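PDB 3VR0: putative uncharacterized protein from Pyrococcus furiosus, which acts as an archaeal proteasome activator, PbaB, a homologue of proteasome assembly chaperones in the PAC2 family. Local coordinates for residues Ile36-Pro40 against Val105-Gln110; Glu137-Met141 against Ala192-Leu197; Gly143-Ile149 against Leu211-Gly216. All coordinates share one frame. Residue numbers count along the deposited sequence, not the author numbering.

Interaction 1: residues Ile36-Pro40 against Val105-Gln110; sequences IEGLP and VTGDTQ
Two neighbouring parallel strands run side by side and then diverge into loops. V105, extended and bridged to E37 at a CA–CA distance of 5.2 Å, uses both backbone polar atoms: V105 N donates to I36 O (2.9 Å), and V105 O accepts from G38 N (3.1 Å). Its side chain (chi1 p) lies on the same sheet face as E37, with V105 CG1 3.9 Å from E37 CB. T106, chi1 t, replaces the next backbone bond with its hydroxyl: OG1 donates to G38 O at 2.7 Å. These are central strands of an alpha/beta sheet, parting at their C-terminal ends. G107 takes backbone angles of 164/-177, where a side chain would jam against the preceding carbonyl. L39 CD2 sits 3.8 Å from G107 N, while E37 OE2 accepts from L39 N at 2.8 Å. P40 packs its ring on the turn, CG 3.3 Å from G107 O and 3.4 Å from D108 O; the D108 carboxylate pairs with R77. T109 OG1 donates to Q110 O (2.6 Å). Q110, chi1 m and chi2 t, reaches back so that its NE2 donates to P40 O at 2.8 Å, its OE1 accepting from A192 N.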
loop_
_atom_site.group_PDB
_atom_site.type_symbol
_atom_site.label_atom_id
_atom_site.label_comp_id
_atom_site.label_asym_id
_atom_site.label_seq_id
_atom_site.Cartn_x
_atom_site.Cartn_y
_atom_site.Cartn_z
ATOM N N ILE C 36 10.006 12.743 25.438
ATOM C CA ILE C 36 9.484 11.521 25.959
ATOM C C ILE C 36 8.284 11.028 25.146
ATOM O O ILE C 36 7.338 11.803 24.910
ATOM C CB ILE C 36 9.015 11.687 27.417
ATOM C CG1 ILE C 36 10.168 12.200 28.288
ATOM C CG2 ILE C 36 8.548 10.309 28.015
ATOM C CD1 ILE C 36 9.749 12.379 29.717
ATOM N N GLU C 37 8.314 9.734 24.750
ATOM C CA GLU C 37 7.248 9.164 23.877
ATOM C C GLU C 37 6.423 8.080 24.565
ATOM O O GLU C 37 6.972 7.092 25.065
ATOM C CB GLU C 37 7.814 8.639 22.558
ATOM C CG GLU C 37 6.762 7.884 21.692
ATOM C CD GLU C 37 6.663 6.406 22.039
ATOM O OE1 GLU C 37 7.663 5.859 22.512
ATOM O OE2 GLU C 37 5.584 5.782 21.915
ATOM N N GLY C 38 5.120 8.288 24.592
ATOM C CA GLY C 38 4.163 7.297 25.083
ATOM C C GLY C 38 2.938 7.234 24.178
ATOM O O GLY C 38 1.837 7.640 24.547
ATOM N N LEU C 39 3.140 6.717 22.972
ATOM C CA LEU C 39 2.060 6.513 22.026
ATOM C C LEU C 39 1.377 5.136 22.287
ATOM O O LEU C 39 1.928 4.319 23.005
ATOM C CB LEU C 39 2.653 6.579 20.635
ATOM C CG LEU C 39 3.058 8.028 20.283
ATOM C CD1 LEU C 39 3.985 8.044 19.091
ATOM C CD2 LEU C 39 1.812 8.859 20.008
ATOM N N PRO C 40 0.192 4.881 21.692
ATOM C CA PRO C 40 -0.428 3.559 21.902
ATOM C C PRO C 40 0.435 2.449 21.389
ATOM O O PRO C 40 1.143 2.630 20.413
ATOM C CB PRO C 40 -1.727 3.643 21.112
ATOM C CG PRO C 40 -2.031 5.093 21.126
ATOM C CD PRO C 40 -0.704 5.759 20.931
ATOM N N VAL C 105 5.054 13.350 24.014
ATOM C CA VAL C 105 4.047 13.129 22.978
ATOM C C VAL C 105 3.218 11.918 23.371
ATOM O O VAL C 105 3.756 10.933 23.870
ATOM C CB VAL C 105 4.672 12.906 21.554
ATOM C CG1 VAL C 105 5.576 11.650 21.500
ATOM C CG2 VAL C 105 3.596 12.818 20.485
ATOM N N THR C 106 1.920 12.018 23.155
ATOM C CA THR C 106 1.012 10.884 23.205
ATOM C C THR C 106 -0.059 11.083 22.115
ATOM O O THR C 106 0.025 11.999 21.309
ATOM C CB THR C 106 0.396 10.691 24.644
ATOM O OG1 THR C 106 -0.253 9.417 24.728
ATOM C CG2 THR C 106 -0.629 11.778 25.033
ATOM N N GLY C 107 -1.076 10.248 22.082
ATOM C CA GLY C 107 -2.102 10.421 21.075
ATOM C C GLY C 107 -3.009 9.232 20.881
ATOM O O GLY C 107 -2.949 8.244 21.629
ATOM N N ASP C 108 -3.909 9.357 19.914
ATOM C CA ASP C 108 -4.882 8.323 19.642
ATOM C C ASP C 108 -4.255 7.017 19.066
ATOM O O ASP C 108 -4.788 5.934 19.284
ATOM C CB ASP C 108 -5.901 8.830 18.621
ATOM C CG ASP C 108 -6.652 10.074 19.082
ATOM O OD1 ASP C 108 -7.209 10.074 20.190
ATOM O OD2 ASP C 108 -6.737 11.042 18.306
ATOM N N THR C 109 -3.172 7.105 18.301
ATOM C CA THR C 109 -2.847 5.988 17.429
ATOM C C THR C 109 -1.470 6.162 16.905
ATOM O O THR C 109 -0.860 7.252 17.033
ATOM C CB THR C 109 -3.806 5.926 16.144
ATOM O OG1 THR C 109 -3.558 4.722 15.391
ATOM C CG2 THR C 109 -3.596 7.129 15.200
ATOM N N GLN C 110 -0.965 5.083 16.326
ATOM C CA GLN C 110 0.203 5.153 15.481
ATOM C C GLN C 110 -0.312 4.812 14.092
ATOM O O GLN C 110 -1.476 4.437 13.924
ATOM C CB GLN C 110 1.277 4.148 15.925
ATOM C CG GLN C 110 1.816 4.374 17.346
ATOM C CD GLN C 110 3.193 3.742 17.591
ATOM O OE1 GLN C 110 4.089 3.789 16.745
ATOM N NE2 GLN C 110 3.367 3.163 18.775
#

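Interaction 2: residues Glu137-Met141 against Ala192-Leu197; sequences EIITM and AAGLLL
This is a buried helix-on-sheet contact, in which the first turns of helix 192-202 lie against strand 137-145 in the middle of the alpha/beta sheet. Strand and helix segments run almost antiparallel, at 165°, with their axes approaching to 7.9 Å; T140 faces A193 (CA–CA 5.1 Å) and I138 faces L197 (6.9 Å). The strand is regularly extended, so its side chains alternate: I138 and T140 point toward the helix, while I139 and M141 point away to helix 221-235, which covers the other face. I138 (chi1 m, chi2 t) is a branched, well-filling residue for this interface, with CG2 3.7 Å from L197 CD2 and 4.4 Å from L196 CB, and its CD1 3.6 Å from L196 O. L197 starts sideways, but its m,t rotamer brings its end back over the strand. A193 keeps the approach tight with only a methyl group, CB lying 4.0 Å from T140 OG1. L195 points away from the strand, touching helix 116-131 and Q73 of the second subunit. T140, chi1 p, supplies the polar link: OG1 donates to A193 O at 2.9 Å, while its CG2 packs 4.3 Å from L196 CB and near the E37 carboxylate. A193 O lies 4.8 Å from L197 N, too far for the usual helical bond, and L197 N makes instead a weak 3.1 Å bond to G194 O. The buried threonine hydroxyl thus gives the A193 carbonyl a donor that L197 N does not supply, which probably helps to offset the missing helical bond.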
loop_
_atom_site.group_PDB
_atom_site.type_symbol
_atom_site.label_atom_id
_atom_site.label_comp_id
_atom_site.label_asym_id
_atom_site.label_seq_id
_atom_site.Cartn_x
_atom_site.Cartn_y
_atom_site.Cartn_z
ATOM N N GLU C 137 17.949 14.426 23.195
ATOM C CA GLU C 137 17.875 13.241 24.018
ATOM C C GLU C 137 16.423 12.759 24.059
ATOM O O GLU C 137 15.501 13.567 24.226
ATOM C CB GLU C 137 18.345 13.540 25.455
ATOM C CG GLU C 137 18.560 12.239 26.277
ATOM C CD GLU C 137 19.178 12.477 27.696
ATOM O OE1 GLU C 137 19.694 13.579 27.931
ATOM O OE2 GLU C 137 19.085 11.574 28.567
ATOM N N ILE C 138 16.239 11.446 23.923
ATOM C CA ILE C 138 14.912 10.859 23.740
ATOM C C ILE C 138 14.713 9.721 24.703
ATOM O O ILE C 138 15.590 8.905 24.834
ATOM C CB ILE C 138 14.787 10.298 22.315
ATOM C CG1 ILE C 138 14.959 11.393 21.281
ATOM C CG2 ILE C 138 13.444 9.643 22.078
ATOM C CD1 ILE C 138 15.401 10.869 19.836
ATOM N N ILE C 139 13.545 9.616 25.332
ATOM C CA ILE C 139 13.253 8.442 26.121
ATOM C C ILE C 139 11.950 7.873 25.581
ATOM O O ILE C 139 10.968 8.583 25.518
ATOM C CB ILE C 139 13.068 8.832 27.623
ATOM C CG1 ILE C 139 14.379 9.429 28.194
ATOM C CG2 ILE C 139 12.664 7.611 28.411
ATOM C CD1 ILE C 139 14.235 9.834 29.714
ATOM N N THR C 140 11.926 6.605 25.154
ATOM C CA THR C 140 10.642 6.037 24.702
ATOM C C THR C 140 10.131 5.012 25.714
ATOM O O THR C 140 10.894 4.309 26.325
ATOM C CB THR C 140 10.749 5.406 23.295
ATOM O OG1 THR C 140 11.679 4.357 23.358
ATOM C CG2 THR C 140 11.309 6.425 22.243
ATOM N N MET C 141 8.825 4.945 25.862
ATOM C CA MET C 141 8.205 4.111 26.820
ATOM C C MET C 141 7.243 3.246 26.056
ATOM O O MET C 141 6.550 3.725 25.154
ATOM C CB MET C 141 7.418 4.982 27.809
ATOM C CG MET C 141 8.333 6.083 28.490
ATOM S SD MET C 141 7.402 6.888 29.792
ATOM C CE MET C 141 6.002 7.508 28.908
ATOM N N ALA C 192 6.969 3.758 16.911
ATOM C CA ALA C 192 7.637 4.975 17.402
ATOM C C ALA C 192 8.591 4.730 18.558
ATOM O O ALA C 192 9.691 5.295 18.579
ATOM C CB ALA C 192 6.621 6.046 17.741
ATOM N N ALA C 193 8.251 3.821 19.464
ATOM C CA ALA C 193 9.222 3.488 20.537
ATOM C C ALA C 193 10.579 3.084 20.004
ATOM O O ALA C 193 11.643 3.269 20.668
ATOM C CB ALA C 193 8.672 2.431 21.459
ATOM N N GLY C 194 10.583 2.539 18.793
ATOM C CA GLY C 194 11.831 2.188 18.142
ATOM C C GLY C 194 12.308 3.218 17.150
ATOM O O GLY C 194 13.463 3.611 17.199
ATOM N N LEU C 195 11.455 3.621 16.196
ATOM C CA LEU C 195 11.918 4.514 15.108
ATOM C C LEU C 195 12.444 5.868 15.605
ATOM O O LEU C 195 13.422 6.391 15.041
ATOM C CB LEU C 195 10.788 4.795 14.109
ATOM C CG LEU C 195 10.322 3.641 13.208
ATOM C CD1 LEU C 195 9.543 4.185 12.050
ATOM C CD2 LEU C 195 11.558 2.787 12.748
ATOM N N LEU C 196 11.819 6.429 16.662
ATOM C CA LEU C 196 12.351 7.729 17.191
ATOM C C LEU C 196 13.798 7.618 17.537
ATOM O O LEU C 196 14.579 8.527 17.246
ATOM C CB LEU C 196 11.542 8.251 18.378
ATOM C CG LEU C 196 10.115 8.631 17.953
ATOM C CD1 LEU C 196 9.230 8.972 19.193
ATOM C CD2 LEU C 196 10.125 9.777 16.971
ATOM N N LEU C 197 14.174 6.500 18.147
ATOM C CA LEU C 197 15.591 6.331 18.531
ATOM C C LEU C 197 16.435 5.999 17.306
ATOM O O LEU C 197 17.540 6.566 17.116
ATOM C CB LEU C 197 15.747 5.222 19.582
ATOM C CG LEU C 197 15.025 5.513 20.907
ATOM C CD1 LEU C 197 15.114 4.292 21.785
ATOM C CD2 LEU C 197 15.656 6.740 21.637
#

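Interaction 3: residues Gly143-Ile149 against Leu211-Gly216; sequences GYQVPEI and LGESLG
Three backbone hydrogen bonds join the ends of strands 137-145 and 206-214, whose short segments run parallel with a 41° angle and a closest axis approach of 4.1 Å. The register pairs G143 with G212 (CA–CA 4.6 Å), Y144 with E213 (4.8 Å) and Q145 with S214 (5.4 Å). Y144 has both backbone polar atoms satisfied: its N donates to G212 O at 2.7 Å, and its O accepts from S214 N at 3.1 Å. V146 N then donates to S214 O at 3.0 Å, carrying the pattern just beyond the strand. Weaker CA–H...O contacts fill the gaps, from G143 CA to G212 O (3.2 Å) and from E213 CA to Y144 O (3.4 Å). The charged and hydroxyl side-chain ends look elsewhere: the E213 carboxylate makes a salt bridge with R154, and S214 OG bonds to D220. Apolar groups complete the join. Y144 CB lies 4.1 Å from L211 CB, and where residues 146-149 curl round, I149 CG1 comes 4.1 Å from L215 CD2. Separately, I149 CD1 makes a van der Waals contact with E213 O at 3.5 Å. G216, at backbone angles of 110/-27, turns where a side chain would strike the preceding carbonyl. The arrangement is that of adjacent parallel strands in the mixed sheet of the PAC2-family domain, paired to their C-terminal ends and then parting into loops.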
loop_
_atom_site.group_PDB
_atom_site.type_symbol
_atom_site.label_atom_id
_atom_site.label_comp_id
_atom_site.label_asym_id
_atom_site.label_seq_id
_atom_site.Cartn_x
_atom_site.Cartn_y
_atom_site.Cartn_z
ATOM N N GLY C 143 5.600 -1.278 25.897
ATOM C CA GLY C 143 5.455 -2.647 26.428
ATOM C C GLY C 143 6.313 -3.666 25.700
ATOM O O GLY C 143 6.719 -3.460 24.542
ATOM N N TYR C 144 6.596 -4.761 26.395
ATOM C CA TYR C 144 7.252 -5.919 25.815
ATOM C C TYR C 144 6.356 -7.134 26.059
ATOM O O TYR C 144 6.163 -7.534 27.201
ATOM C CB TYR C 144 8.633 -6.122 26.423
ATOM C CG TYR C 144 9.373 -7.311 25.851
ATOM C CD1 TYR C 144 10.124 -7.190 24.682
ATOM C CD2 TYR C 144 9.333 -8.556 26.489
ATOM C CE1 TYR C 144 10.799 -8.260 24.152
ATOM C CE2 TYR C 144 10.009 -9.654 25.958
ATOM C CZ TYR C 144 10.740 -9.497 24.792
ATOM O OH TYR C 144 11.412 -10.567 24.272
ATOM N N GLN C 145 5.792 -7.670 24.980
ATOM C CA GLN C 145 4.790 -8.740 25.018
ATOM C C GLN C 145 5.375 -10.048 25.565
ATOM O O GLN C 145 6.412 -10.520 25.090
ATOM C CB GLN C 145 4.207 -8.967 23.614
ATOM C CG GLN C 145 3.445 -10.299 23.415
ATOM C CD GLN C 145 2.005 -10.221 23.847
ATOM O OE1 GLN C 145 1.088 -10.650 23.135
ATOM N NE2 GLN C 145 1.789 -9.652 25.011
ATOM N N VAL C 146 4.684 -10.613 26.554
ATOM C CA VAL C 146 5.172 -11.765 27.319
ATOM C C VAL C 146 3.996 -12.755 27.577
ATOM O O VAL C 146 2.873 -12.322 27.832
ATOM C CB VAL C 146 5.868 -11.235 28.623
ATOM C CG1 VAL C 146 5.002 -11.416 29.857
ATOM C CG2 VAL C 146 7.252 -11.785 28.788
ATOM N N PRO C 147 4.240 -14.084 27.485
ATOM C CA PRO C 147 3.105 -15.013 27.643
ATOM C C PRO C 147 2.494 -15.072 29.072
ATOM O O PRO C 147 1.325 -15.452 29.232
ATOM C CB PRO C 147 3.690 -16.363 27.209
ATOM C CG PRO C 147 5.165 -16.252 27.443
ATOM C CD PRO C 147 5.530 -14.794 27.330
ATOM N N GLU C 148 3.263 -14.669 30.084
ATOM C CA GLU C 148 2.788 -14.597 31.474
ATOM C C GLU C 148 3.750 -13.775 32.350
ATOM O O GLU C 148 4.971 -13.767 32.107
ATOM C CB GLU C 148 2.653 -16.013 32.062
ATOM C CG GLU C 148 4.001 -16.733 32.275
ATOM C CD GLU C 148 3.889 -18.008 33.117
ATOM O OE1 GLU C 148 3.200 -18.971 32.692
ATOM O OE2 GLU C 148 4.514 -18.047 34.203
ATOM N N ILE C 149 3.227 -13.108 33.385
ATOM C CA ILE C 149 4.124 -12.389 34.320
ATOM C C ILE C 149 4.234 -13.064 35.684
ATOM O O ILE C 149 3.222 -13.316 36.357
ATOM C CB ILE C 149 3.765 -10.898 34.526
ATOM C CG1 ILE C 149 3.856 -10.131 33.208
ATOM C CG2 ILE C 149 4.698 -10.263 35.597
ATOM C CD1 ILE C 149 3.115 -8.792 33.216
ATOM N N LEU C 211 10.988 -0.630 28.017
ATOM C CA LEU C 211 9.784 -1.387 27.740
ATOM C C LEU C 211 9.474 -2.332 28.891
ATOM O O LEU C 211 10.350 -3.055 29.363
ATOM C CB LEU C 211 9.937 -2.207 26.438
ATOM C CG LEU C 211 10.219 -1.507 25.103
ATOM C CD1 LEU C 211 10.381 -2.551 24.029
ATOM C CD2 LEU C 211 9.054 -0.629 24.752
ATOM N N GLY C 212 8.215 -2.342 29.303
ATOM C CA GLY C 212 7.797 -3.133 30.407
ATOM C C GLY C 212 7.086 -4.395 29.969
ATOM O O GLY C 212 6.258 -4.376 29.047
ATOM N N GLU C 213 7.378 -5.480 30.685
ATOM C CA GLU C 213 6.710 -6.752 30.466
ATOM C C GLU C 213 5.237 -6.621 30.729
ATOM O O GLU C 213 4.824 -6.069 31.731
ATOM C CB GLU C 213 7.305 -7.854 31.346
ATOM C CG GLU C 213 8.666 -8.300 30.902
ATOM C CD GLU C 213 9.320 -9.252 31.902
ATOM O OE1 GLU C 213 8.942 -9.204 33.113
ATOM O OE2 GLU C 213 10.217 -10.026 31.482
ATOM N N SER C 214 4.449 -7.140 29.803
ATOM C CA SER C 214 3.008 -7.007 29.833
ATOM C C SER C 214 2.377 -8.196 29.111
ATOM O O SER C 214 2.974 -8.756 28.189
ATOM C CB SER C 214 2.592 -5.738 29.099
ATOM O OG SER C 214 1.192 -5.580 29.190
ATOM N N LEU C 215 1.164 -8.546 29.520
ATOM C CA LEU C 215 0.396 -9.599 28.855
ATOM C C LEU C 215 0.002 -9.073 27.482
ATOM O O LEU C 215 0.107 -9.787 26.474
ATOM C CB LEU C 215 -0.833 -9.990 29.676
ATOM C CG LEU C 215 -0.604 -10.530 31.111
ATOM C CD1 LEU C 215 -1.928 -11.057 31.702
ATOM C CD2 LEU C 215 0.535 -11.603 31.225
ATOM N N GLY C 216 -0.431 -7.815 27.441
ATOM C CA GLY C 216 -0.524 -7.106 26.179
ATOM C C GLY C 216 -1.913 -6.810 25.668
ATOM O O GLY C 216 -2.102 -5.840 24.927
#

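In the fold
All three contacts are built on one mixed sheet, whose strands 102-107, 34-37, 137-145 and 206-214 lie side by side and parallel. Interaction 1 joins the first two and interaction 3 the last two; interaction 2 lays helix 192-202 on the third. Centres of interactions 1 and 2 are 11 Å apart and they touch, E37 O to M141 N and Q110 OE1 to A192 N each being 2.9 Å. Interaction 3 lies about 18 Å, centre to centre, from both. Along the chain, interaction 1 closes before the others open, whereas interactions 2 and 3 alternate their segments. Distant sequence is thereby woven into a single PAC2-family domain.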